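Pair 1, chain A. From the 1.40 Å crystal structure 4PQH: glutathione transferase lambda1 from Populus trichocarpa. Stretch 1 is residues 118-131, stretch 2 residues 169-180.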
# COMPACT_ATOMS: atom_id res chain seq x y z
N PHE A 118 9.85 14.31 8.05
CA PHE A 118 8.41 14.48 7.94
C PHE A 118 7.78 13.16 7.51
O PHE A 118 6.71 12.78 8.00
CB PHE A 118 8.08 15.59 6.95
CG PHE A 118 6.64 16.01 6.97
CD1 PHE A 118 6.08 16.58 8.10
CD2 PHE A 118 5.85 15.87 5.84
CE1 PHE A 118 4.76 16.97 8.12
CE2 PHE A 118 4.53 16.26 5.85
CZ PHE A 118 3.98 16.81 6.98
N ALA A 119 8.46 12.46 6.60
CA ALA A 119 8.00 11.16 6.13
C ALA A 119 7.85 10.19 7.29
O ALA A 119 6.88 9.44 7.35
CB ALA A 119 8.95 10.60 5.08
N GLU A 120 8.81 10.20 8.20
CA GLU A 120 8.73 9.30 9.33
C GLU A 120 7.55 9.65 10.24
O GLU A 120 6.88 8.76 10.76
CB GLU A 120 10.07 9.25 10.08
CG GLU A 120 11.20 8.68 9.23
CD GLU A 120 10.89 7.29 8.68
OE1 GLU A 120 10.23 6.49 9.37
OE2 GLU A 120 11.32 6.99 7.54
N ASP A 121 7.27 10.95 10.40
CA ASP A 121 6.06 11.37 11.12
C ASP A 121 4.80 10.80 10.47
O ASP A 121 3.88 10.34 11.16
CB ASP A 121 5.96 12.90 11.17
CG ASP A 121 7.01 13.54 12.06
OD1 ASP A 121 7.53 12.86 12.96
OD2 ASP A 121 7.29 14.74 11.86
N LEU A 122 4.76 10.80 9.14
CA LEU A 122 3.59 10.34 8.41
C LEU A 122 3.46 8.82 8.39
O LEU A 122 2.35 8.29 8.48
CB LEU A 122 3.60 10.90 6.98
CG LEU A 122 3.41 12.41 6.93
CD1 LEU A 122 3.43 12.88 5.48
CD2 LEU A 122 2.11 12.82 7.61
N PHE A 123 4.58 8.12 8.27
CA PHE A 123 4.55 6.66 8.43
C PHE A 123 4.04 6.27 9.81
O PHE A 123 3.25 5.34 9.95
CB PHE A 123 5.94 6.06 8.21
CG PHE A 123 6.39 6.06 6.78
CD1 PHE A 123 5.52 5.69 5.76
CD2 PHE A 123 7.69 6.40 6.46
CE1 PHE A 123 5.95 5.68 4.44
CE2 PHE A 123 8.12 6.40 5.14
CZ PHE A 123 7.24 6.04 4.13
N SER A 124 4.49 7.00 10.83
CA SER A 124 4.10 6.72 12.21
C SER A 124 2.61 6.95 12.40
O SER A 124 1.99 6.33 13.26
CB SER A 124 4.88 7.61 13.17
OG SER A 124 6.24 7.20 13.27
N TYR A 125 2.06 7.86 11.61
CA TYR A 125 0.64 8.20 11.73
C TYR A 125 -0.30 7.19 11.08
O TYR A 125 -1.51 7.22 11.33
CB TYR A 125 0.39 9.60 11.14
CG TYR A 125 -1.01 10.12 11.37
CD1 TYR A 125 -1.42 10.55 12.62
CD2 TYR A 125 -1.92 10.17 10.33
CE1 TYR A 125 -2.70 11.02 12.83
CE2 TYR A 125 -3.21 10.64 10.53
CZ TYR A 125 -3.59 11.06 11.78
OH TYR A 125 -4.87 11.53 11.99
N THR A 126 0.23 6.27 10.27
CA THR A 126 -0.64 5.35 9.53
C THR A 126 -1.57 4.51 10.41
O THR A 126 -2.73 4.31 10.05
CB THR A 126 0.14 4.40 8.58
OG1 THR A 126 1.09 3.64 9.33
CG2 THR A 126 0.85 5.18 7.47
N GLY A 127 -1.07 4.03 11.54
CA GLY A 127 -1.89 3.26 12.46
C GLY A 127 -3.06 4.07 12.99
O GLY A 127 -4.20 3.59 13.01
N SER A 128 -2.78 5.30 13.42
CA SER A 128 -3.81 6.20 13.94
C SER A 128 -4.83 6.52 12.86
O SER A 128 -6.02 6.62 13.13
CB SER A 128 -3.19 7.50 14.45
OG SER A 128 -2.20 7.25 15.44
N PHE A 129 -4.34 6.69 11.64
CA PHE A 129 -5.22 7.00 10.52
C PHE A 129 -6.24 5.88 10.29
O PHE A 129 -7.44 6.13 10.16
CB PHE A 129 -4.38 7.23 9.26
CG PHE A 129 -5.19 7.62 8.06
CD1 PHE A 129 -5.83 8.85 8.00
CD2 PHE A 129 -5.33 6.74 7.00
CE1 PHE A 129 -6.57 9.21 6.88
CE2 PHE A 129 -6.07 7.09 5.88
CZ PHE A 129 -6.70 8.33 5.82
N SER A 130 -5.76 4.65 10.23
CA SER A 130 -6.64 3.49 10.10
C SER A 130 -7.59 3.36 11.29
O SER A 130 -8.79 3.12 11.11
CB SER A 130 -5.82 2.21 9.94
OG SER A 130 -5.50 1.98 8.59
N LYS A 131 -7.05 3.53 12.48
CA LYS A 131 -7.85 3.38 13.69
C LYS A 131 -8.99 4.40 13.72
O LYS A 131 -10.12 4.06 14.03
CB LYS A 131 -6.97 3.50 14.93
CG LYS A 131 -7.68 3.24 16.23
CD LYS A 131 -6.70 2.97 17.35
CE LYS A 131 -7.43 2.82 18.66
NZ LYS A 131 -6.59 2.24 19.75
N SER A 169 6.24 9.87 -3.53
CA SER A 169 7.11 9.04 -2.70
C SER A 169 6.38 7.86 -2.10
O SER A 169 5.16 7.70 -2.24
CB SER A 169 7.71 9.86 -1.56
OG SER A 169 6.76 10.03 -0.50
N LEU A 170 7.14 7.05 -1.38
CA LEU A 170 6.59 5.93 -0.63
C LEU A 170 5.50 6.33 0.33
O LEU A 170 4.66 5.50 0.69
CB LEU A 170 7.69 5.23 0.17
CG LEU A 170 8.79 4.56 -0.65
CD1 LEU A 170 9.86 4.05 0.28
CD2 LEU A 170 8.22 3.45 -1.53
N VAL A 171 5.50 7.58 0.79
CA VAL A 171 4.47 8.01 1.73
C VAL A 171 3.10 8.01 1.05
O VAL A 171 2.10 7.57 1.64
CB VAL A 171 4.75 9.41 2.34
CG1 VAL A 171 3.67 9.76 3.38
CG2 VAL A 171 6.12 9.46 2.99
N ASP A 172 3.05 8.50 -0.18
CA ASP A 172 1.79 8.49 -0.92
C ASP A 172 1.33 7.05 -1.16
O ASP A 172 0.15 6.73 -1.00
CB ASP A 172 1.96 9.24 -2.25
CG ASP A 172 2.60 10.58 -2.04
OD1 ASP A 172 1.94 11.46 -1.46
OD2 ASP A 172 3.78 10.71 -2.40
N ILE A 173 2.27 6.20 -1.52
CA ILE A 173 1.99 4.79 -1.74
C ILE A 173 1.44 4.10 -0.47
O ILE A 173 0.52 3.28 -0.54
CB ILE A 173 3.24 4.08 -2.24
CG1 ILE A 173 3.60 4.62 -3.63
CG2 ILE A 173 3.03 2.58 -2.30
CD1 ILE A 173 4.94 4.12 -4.16
N ALA A 174 1.99 4.45 0.69
CA ALA A 174 1.54 3.87 1.94
C ALA A 174 0.06 4.18 2.21
O ALA A 174 -0.70 3.33 2.67
CB ALA A 174 2.40 4.36 3.08
N TYR A 175 -0.35 5.41 1.91
CA TYR A 175 -1.72 5.84 2.17
C TYR A 175 -2.74 5.50 1.09
O TYR A 175 -3.92 5.35 1.39
CB TYR A 175 -1.76 7.35 2.47
CG TYR A 175 -1.33 7.68 3.87
CD1 TYR A 175 -2.26 7.71 4.89
CD2 TYR A 175 0.01 7.94 4.19
CE1 TYR A 175 -1.89 8.00 6.18
CE2 TYR A 175 0.39 8.23 5.48
CZ TYR A 175 -0.57 8.26 6.48
OH TYR A 175 -0.23 8.54 7.78
N ALA A 176 -2.29 5.38 -0.16
CA ALA A 176 -3.22 5.18 -1.27
C ALA A 176 -4.23 4.03 -1.10
O ALA A 176 -5.41 4.24 -1.34
CB ALA A 176 -2.48 5.08 -2.62
N PRO A 177 -3.80 2.83 -0.67
CA PRO A 177 -4.80 1.75 -0.54
C PRO A 177 -5.85 2.02 0.54
O PRO A 177 -6.99 1.57 0.42
CB PRO A 177 -3.95 0.55 -0.13
CG PRO A 177 -2.58 0.85 -0.72
CD PRO A 177 -2.44 2.32 -0.43
N PHE A 178 -5.47 2.76 1.57
CA PHE A 178 -6.40 3.05 2.64
C PHE A 178 -7.36 4.17 2.31
O PHE A 178 -8.56 4.05 2.55
CB PHE A 178 -5.62 3.23 3.94
CG PHE A 178 -4.96 1.96 4.37
CD1 PHE A 178 -5.68 1.01 5.09
CD2 PHE A 178 -3.67 1.66 3.99
CE1 PHE A 178 -5.11 -0.18 5.45
CE2 PHE A 178 -3.09 0.46 4.35
CZ PHE A 178 -3.82 -0.46 5.09
N ILE A 179 -6.86 5.24 1.68
CA ILE A 179 -7.76 6.29 1.22
C ILE A 179 -8.70 5.75 0.13
O ILE A 179 -9.89 6.10 0.10
CB ILE A 179 -6.96 7.54 0.78
CG1 ILE A 179 -6.26 8.14 2.01
CG2 ILE A 179 -7.88 8.55 0.11
CD1 ILE A 179 -5.38 9.34 1.71
N GLU A 180 -8.19 4.86 -0.71
CA GLU A 180 -8.99 4.21 -1.75
C GLU A 180 -10.20 3.49 -1.17
O GLU A 180 -11.27 3.48 -1.77
CB GLU A 180 -8.11 3.21 -2.51
CG GLU A 180 -8.83 2.33 -3.50
CD GLU A 180 -7.91 1.32 -4.16
OE1 GLU A 180 -6.77 1.70 -4.52
OE2 GLU A 180 -8.31 0.15 -4.34

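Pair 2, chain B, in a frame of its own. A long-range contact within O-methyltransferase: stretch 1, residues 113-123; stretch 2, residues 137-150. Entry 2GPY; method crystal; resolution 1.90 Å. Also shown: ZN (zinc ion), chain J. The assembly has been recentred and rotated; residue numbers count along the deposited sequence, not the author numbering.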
# COMPACT_ATOMS: atom_id res chain seq x y z
N ASP B 113 -12.50 20.97 17.68
CA ASP B 113 -13.41 20.22 16.83
C ASP B 113 -12.92 20.32 15.39
O ASP B 113 -12.89 21.42 14.82
CB ASP B 113 -14.80 20.85 16.96
CG ASP B 113 -15.88 20.06 16.22
OD1 ASP B 113 -15.63 19.56 15.10
OD2 ASP B 113 -17.00 19.98 16.76
N ALA B 114 -12.55 19.19 14.78
CA ALA B 114 -12.02 19.19 13.41
C ALA B 114 -12.93 19.85 12.39
O ALA B 114 -12.45 20.43 11.42
CB ALA B 114 -11.66 17.76 12.97
N LEU B 115 -14.24 19.76 12.61
CA LEU B 115 -15.21 20.32 11.66
C LEU B 115 -15.25 21.83 11.76
O LEU B 115 -15.78 22.50 10.88
CB LEU B 115 -16.59 19.72 11.91
CG LEU B 115 -17.19 18.80 10.83
CD1 LEU B 115 -16.16 18.03 9.99
CD2 LEU B 115 -18.20 17.86 11.46
N GLN B 116 -14.65 22.37 12.82
CA GLN B 116 -14.55 23.80 13.01
C GLN B 116 -13.14 24.33 12.70
O GLN B 116 -12.91 25.55 12.74
CB GLN B 116 -14.97 24.16 14.44
CG GLN B 116 -16.41 23.73 14.74
CD GLN B 116 -16.97 24.37 15.98
OE1 GLN B 116 -17.84 25.23 15.88
NE2 GLN B 116 -16.48 23.97 17.16
N LEU B 117 -12.22 23.41 12.38
CA LEU B 117 -10.80 23.74 12.18
C LEU B 117 -10.33 23.72 10.73
O LEU B 117 -9.14 23.85 10.46
CB LEU B 117 -9.91 22.79 12.99
CG LEU B 117 -9.80 22.98 14.51
CD1 LEU B 117 -8.73 22.07 15.06
CD2 LEU B 117 -9.54 24.42 14.92
N GLY B 118 -11.27 23.59 9.79
CA GLY B 118 -10.95 23.53 8.37
C GLY B 118 -10.12 24.70 7.87
O GLY B 118 -9.11 24.51 7.19
N GLU B 119 -10.54 25.92 8.22
CA GLU B 119 -9.89 27.14 7.73
C GLU B 119 -8.46 27.28 8.26
O GLU B 119 -7.59 27.81 7.57
CB GLU B 119 -10.73 28.38 8.06
CG GLU B 119 -12.25 28.20 7.92
CD GLU B 119 -12.78 28.51 6.52
OE1 GLU B 119 -12.33 27.88 5.53
OE2 GLU B 119 -13.66 29.39 6.42
N LYS B 120 -8.22 26.80 9.48
CA LYS B 120 -6.90 26.76 10.09
C LYS B 120 -6.01 25.78 9.32
O LYS B 120 -4.85 26.06 8.99
CB LYS B 120 -7.02 26.29 11.54
CG LYS B 120 -5.74 26.34 12.35
CD LYS B 120 -5.93 25.64 13.68
CE LYS B 120 -4.67 25.68 14.54
NZ LYS B 120 -4.62 26.93 15.36
N LEU B 121 -6.56 24.62 9.03
CA LEU B 121 -5.78 23.58 8.39
C LEU B 121 -5.50 23.83 6.92
O LEU B 121 -4.48 23.37 6.40
CB LEU B 121 -6.40 22.21 8.68
CG LEU B 121 -5.76 21.87 10.04
CD1 LEU B 121 -6.74 21.69 11.19
CD2 LEU B 121 -4.76 20.74 9.89
N GLU B 122 -6.37 24.57 6.25
CA GLU B 122 -6.13 24.99 4.88
C GLU B 122 -4.81 25.73 4.75
O GLU B 122 -4.19 25.69 3.69
CB GLU B 122 -7.28 25.87 4.38
CG GLU B 122 -8.42 25.11 3.74
CD GLU B 122 -9.78 25.75 3.98
OE1 GLU B 122 -9.87 26.99 3.89
OE2 GLU B 122 -10.75 25.02 4.26
N LEU B 123 -4.40 26.39 5.82
CA LEU B 123 -3.16 27.18 5.84
C LEU B 123 -1.91 26.30 5.71
O LEU B 123 -0.89 26.75 5.19
CB LEU B 123 -3.06 28.06 7.11
CG LEU B 123 -4.09 29.16 7.46
CD1 LEU B 123 -3.63 30.00 8.66
CD2 LEU B 123 -4.42 30.08 6.28
N GLY B 137 -17.41 9.38 15.22
CA GLY B 137 -18.52 10.17 14.70
C GLY B 137 -18.03 11.10 13.61
O GLY B 137 -16.83 11.43 13.56
N GLN B 138 -18.95 11.48 12.71
CA GLN B 138 -18.67 12.49 11.69
C GLN B 138 -17.69 12.06 10.59
O GLN B 138 -17.13 12.90 9.88
CB GLN B 138 -18.20 13.79 12.34
CG GLN B 138 -19.30 14.47 13.20
CD GLN B 138 -18.71 15.44 14.18
OE1 GLN B 138 -17.82 15.10 14.97
NE2 GLN B 138 -19.22 16.67 14.16
N TYR B 139 -17.51 10.75 10.44
CA TYR B 139 -16.56 10.18 9.49
C TYR B 139 -16.71 10.78 8.06
O TYR B 139 -15.74 11.21 7.46
CB TYR B 139 -16.75 8.66 9.45
CG TYR B 139 -16.04 7.92 8.35
CD1 TYR B 139 -14.65 7.94 8.25
CD2 TYR B 139 -16.75 7.17 7.42
CE1 TYR B 139 -13.98 7.23 7.22
CE2 TYR B 139 -16.11 6.45 6.42
CZ TYR B 139 -14.73 6.50 6.31
OH TYR B 139 -14.12 5.78 5.29
N ARG B 140 -17.93 10.81 7.56
CA ARG B 140 -18.18 11.32 6.20
C ARG B 140 -17.88 12.81 6.08
O ARG B 140 -17.33 13.26 5.07
CB ARG B 140 -19.63 11.14 5.83
CG ARG B 140 -20.03 9.79 5.40
CD ARG B 140 -20.87 9.97 4.15
NE ARG B 140 -22.09 9.17 4.14
CZ ARG B 140 -22.85 8.98 3.07
NH1 ARG B 140 -22.51 9.51 1.90
NH2 ARG B 140 -23.94 8.24 3.17
N ARG B 141 -18.28 13.59 7.09
CA ARG B 141 -18.01 15.02 7.10
C ARG B 141 -16.51 15.27 7.16
O ARG B 141 -16.02 16.16 6.47
CB ARG B 141 -18.73 15.74 8.26
CG ARG B 141 -20.24 15.75 8.13
CD ARG B 141 -20.83 16.69 9.15
NE ARG B 141 -21.10 18.00 8.56
CZ ARG B 141 -21.42 19.08 9.25
NH1 ARG B 141 -21.48 19.04 10.59
NH2 ARG B 141 -21.67 20.22 8.62
N PHE B 142 -15.79 14.47 7.94
CA PHE B 142 -14.33 14.59 8.00
C PHE B 142 -13.68 14.29 6.66
O PHE B 142 -12.73 14.98 6.24
CB PHE B 142 -13.72 13.63 9.03
CG PHE B 142 -14.05 13.97 10.45
CD1 PHE B 142 -14.35 15.28 10.83
CD2 PHE B 142 -14.04 12.97 11.42
CE1 PHE B 142 -14.65 15.59 12.16
CE2 PHE B 142 -14.36 13.27 12.77
CZ PHE B 142 -14.65 14.57 13.12
N PHE B 143 -14.17 13.24 6.00
CA PHE B 143 -13.69 12.88 4.67
C PHE B 143 -13.87 14.07 3.70
O PHE B 143 -12.91 14.49 3.06
CB PHE B 143 -14.38 11.63 4.12
CG PHE B 143 -13.79 11.12 2.81
CD1 PHE B 143 -14.13 11.70 1.59
CD2 PHE B 143 -12.87 10.10 2.82
CE1 PHE B 143 -13.56 11.23 0.39
CE2 PHE B 143 -12.29 9.63 1.63
CZ PHE B 143 -12.66 10.18 0.41
N ASP B 144 -15.09 14.60 3.62
CA ASP B 144 -15.38 15.68 2.65
C ASP B 144 -14.54 16.94 2.92
O ASP B 144 -14.08 17.60 1.99
CB ASP B 144 -16.87 16.00 2.67
CG ASP B 144 -17.69 15.00 1.85
OD1 ASP B 144 -17.09 14.14 1.19
OD2 ASP B 144 -18.94 15.07 1.87
N MSE B 145 -14.38 17.25 4.20
CA MSE B 145 -13.72 18.47 4.65
C MSE B 145 -12.20 18.45 4.46
O MSE B 145 -11.62 19.47 4.11
CB MSE B 145 -14.02 18.73 6.13
CG MSE B 145 -13.23 19.90 6.69
SE MSE B 145 -14.03 20.70 8.27
CE MSE B 145 -15.75 21.25 7.50
N TYR B 146 -11.59 17.30 4.74
CA TYR B 146 -10.13 17.18 4.77
C TYR B 146 -9.51 16.50 3.55
O TYR B 146 -8.31 16.58 3.35
CB TYR B 146 -9.69 16.49 6.07
CG TYR B 146 -9.86 17.45 7.23
CD1 TYR B 146 -8.97 18.49 7.41
CD2 TYR B 146 -10.97 17.36 8.08
CE1 TYR B 146 -9.15 19.42 8.45
CE2 TYR B 146 -11.15 18.28 9.13
CZ TYR B 146 -10.23 19.32 9.29
OH TYR B 146 -10.36 20.24 10.31
N SER B 147 -10.32 15.87 2.72
CA SER B 147 -9.78 15.24 1.54
C SER B 147 -9.16 16.26 0.54
O SER B 147 -8.17 15.94 -0.11
CB SER B 147 -10.80 14.30 0.90
OG SER B 147 -11.87 15.00 0.33
N PRO B 148 -9.69 17.50 0.47
CA PRO B 148 -9.05 18.46 -0.44
C PRO B 148 -7.68 18.92 0.06
O PRO B 148 -6.93 19.57 -0.68
CB PRO B 148 -10.03 19.65 -0.46
CG PRO B 148 -11.29 19.12 0.12
CD PRO B 148 -10.86 18.13 1.13
N MSE B 149 -7.35 18.58 1.30
CA MSE B 149 -6.07 18.93 1.87
C MSE B 149 -5.00 17.82 1.71
O MSE B 149 -3.86 17.95 2.16
CB MSE B 149 -6.30 19.35 3.31
CG MSE B 149 -7.41 20.44 3.38
SE MSE B 149 -7.17 21.19 5.07
CE MSE B 149 -9.05 21.86 5.38
N VAL B 150 -5.38 16.75 1.02
CA VAL B 150 -4.45 15.69 0.64
C VAL B 150 -3.96 15.93 -0.82
O VAL B 150 -4.75 16.25 -1.70
CB VAL B 150 -5.16 14.32 0.72
CG1 VAL B 150 -4.26 13.17 0.19
CG2 VAL B 150 -5.66 14.04 2.19
ZN ZN J . -17.81 13.48 -0.64
O HOH W 1 -15.50 16.35 16.19
O HOH W 2 -19.37 12.31 0.08

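Superposing N, CA and C of 14 central residues brings pair 2 onto pair 1 with an RMSD of 0.9 Å. In both, two helical segments run side by side in the same general direction: the axes approach to 10.2 Å at 14° in pair 1 and to 11.5 Å at 36° in pair 2. The buried areas are nearly equal, 546 and 563 Å², so the two contacts bury similar surface despite differing in composition.

The best-matched inward position is a tyrosine in each. Tyr A175 and Tyr B146 coincide to 0.4 Å at CA and 0.2 Å at the side-chain centres, with similar rotamers (chi1 -79° and -72°, both m). In each, CA-to-CB points sideways while the ring end comes nearer the partner, carrying the hydroxyl to a backbone carbonyl. Tyr A175 OH donates to Leu A122 O at 2.7 Å; Tyr B146 OH donates to Ala B114 O at 2.4 Å, a very short bond. The acceptors, Leu A122 and Ala B114, are themselves a matched pair. Each carbonyl lies at the edge of the tyrosine ring, near its plane, as expected for a phenol hydroxyl reaching outward.

Around this anchor the fillings differ. The CA-to-CB bond of Leu A122 points toward the other stretch, and its CD1 lies 3.8 Å from Val A171 CG1. At the matched positions the bulk is redistributed: Ala B114 is small and Phe B142 large, and Ala B114 CB meets Phe B142 CE1 at the same 3.8 Å.

Phe A123 matches Leu B115. The Phe A123 ring reaches back although its CA-to-CB bond points away; its CZ lies 3.8 Å from Val A171 CG2, which makes an off-centre CH-pi contact, and its CE1 lies 4.0 Å from Ala A174 CB. Leu B115, whose chi1 of -113° and chi2 of 29° are both between wells, covers this region with a branched aliphatic chain: its CD1 is 3.4 Å from Phe B142 CD1 and 3.8 Å from Met B145 SE, a selenomethionine. Ala A174 matches Met B145, so Phe A123 beside a short side chain corresponds to Leu B115 beside a longer one. Leu A170 matches Arg B141: Phe A123 CZ lies 4.1 Å from Leu A170 CB, whereas Leu B115 CG lies over one face of the Arg B141 guanidinium.

Thr A126 matches Gly B118. Thr A126 CG2 packs 3.5 Å from Tyr A175 CZ, while Thr A126 OG1 donates to Phe A123 O at 2.8 Å. Gly B118 has no side chain, and the selenomethionines approach its backbone: Gly B118 CA is 4.2 Å from Met B145 SE, and Gly B118 O is 3.2 Å from Met B149 CE. An ideal CB there would be a tight 3.4 Å from Met B145 SE.

Phe A129 and Leu B121 both point toward the partner. Phe A129 presents its face to the edge of Tyr A175, with planes at 71° and centroids 5.3 Å apart; Leu B121 CB instead meets the edge of Tyr B146 at CE1, 3.9 Å away. On the second stretch, Phe A178 matches Met B149: Phe A129 CE2 lies 4.3 Å from Phe A178 CB, whereas Leu B121 CB lies 3.8 Å from Met B149 SE.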